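Local coordinates for protein transcriptional regulator (Rhodococcus jostii, PDB 5CYV) that probably binds DNA as a MarR-family transcriptional regulator of p-hydroxycinnamate metabolism and binds p-coumaroyl-CoA, at residues V44-C47 with G52-Q55. Sequence-based numbering, arbitrary orientation.
Sequences VLAC and GVNQ
G52 comes up to the last turn of helix 37-47 through its backbone, its CA 4.4 Å from A46 O. Its phi of 121° and psi of 172° suit a residue without CB, since a CB here would jam against the preceding carbonyl oxygen. Next comes V53, which carries the contact. Its side chain points at the helix, and V53 CG1 lies over the backbone of A46, 3.6 Å from A46 CA. The A46 methyl flanks the same branch, A46 CB to V53 CG1 being 4.0 Å. What puts CG1 there is chi1 of 66°, which sets it between the backbone N and carbonyl carbon of V53. The stem of the side chain rests by the helix backbone too, with V53 CB 3.8 Å from L45 O. V53 and L45 both also touch V58 of helix 55-62, while the V53 backbone hydrogen-bonds with that of I96 in strand 94-98. Beyond it, N54 takes no part in this packing; it N-caps helix 55-62, its OD1 accepting from R56 N. Apolar packing of V53 on both helices, with its backbone hydrogen-bonded to the strand, thus joins helices 37-47 and 55-62 to the wing, as in the winged helix-turn-helix domain of MarR regulators.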
# COMPACT_ATOMS: atom_id res chain seq x y z
N VAL B 44 -11.49 13.44 -4.97
CA VAL B 44 -11.17 13.19 -6.36
C VAL B 44 -12.31 12.43 -7.02
O VAL B 44 -12.77 12.76 -8.14
CB VAL B 44 -9.89 12.42 -6.44
CG1 VAL B 44 -9.70 11.82 -7.85
CG2 VAL B 44 -8.75 13.37 -6.10
N LEU B 45 -12.82 11.42 -6.32
CA LEU B 45 -13.86 10.59 -6.94
C LEU B 45 -15.17 11.37 -7.12
O LEU B 45 -15.87 11.17 -8.13
CB LEU B 45 -14.10 9.30 -6.12
CG LEU B 45 -12.91 8.34 -6.19
CD1 LEU B 45 -13.04 7.28 -5.10
CD2 LEU B 45 -12.78 7.65 -7.53
N ALA B 46 -15.45 12.28 -6.23
CA ALA B 46 -16.63 13.13 -6.40
C ALA B 46 -16.44 14.06 -7.59
O ALA B 46 -17.38 14.28 -8.36
CB ALA B 46 -16.90 13.93 -5.13
N CYS B 47 -15.23 14.62 -7.72
CA CYS B 47 -15.01 15.60 -8.80
C CYS B 47 -15.10 14.96 -10.19
O CYS B 47 -15.35 15.65 -11.18
CB CYS B 47 -13.66 16.30 -8.61
SG CYS B 47 -13.68 17.48 -7.23
N GLY B 52 -22.03 14.22 -9.11
CA GLY B 52 -21.67 13.57 -7.86
C GLY B 52 -21.51 12.07 -8.03
O GLY B 52 -21.89 11.50 -9.05
N VAL B 53 -21.03 11.46 -6.95
CA VAL B 53 -20.72 10.04 -6.92
C VAL B 53 -21.43 9.40 -5.73
O VAL B 53 -21.55 9.97 -4.63
CB VAL B 53 -19.20 9.79 -6.82
CG1 VAL B 53 -18.63 10.29 -5.50
CG2 VAL B 53 -18.89 8.29 -7.01
N ASN B 54 -21.89 8.18 -5.96
CA ASN B 54 -22.52 7.37 -4.94
C ASN B 54 -21.57 6.83 -3.87
O ASN B 54 -20.45 6.45 -4.18
CB ASN B 54 -23.19 6.21 -5.72
CG ASN B 54 -24.15 5.41 -4.92
OD1 ASN B 54 -23.88 5.01 -3.80
ND2 ASN B 54 -25.29 5.11 -5.53
N GLN B 55 -21.97 6.85 -2.60
CA GLN B 55 -21.13 6.34 -1.50
C GLN B 55 -20.64 4.92 -1.77
O GLN B 55 -19.47 4.57 -1.45
CB GLN B 55 -21.91 6.40 -0.18
CG GLN B 55 -21.13 5.99 1.09
CD GLN B 55 -22.06 5.66 2.26
OE1 GLN B 55 -22.50 4.52 2.43
NE2 GLN B 55 -22.37 6.67 3.05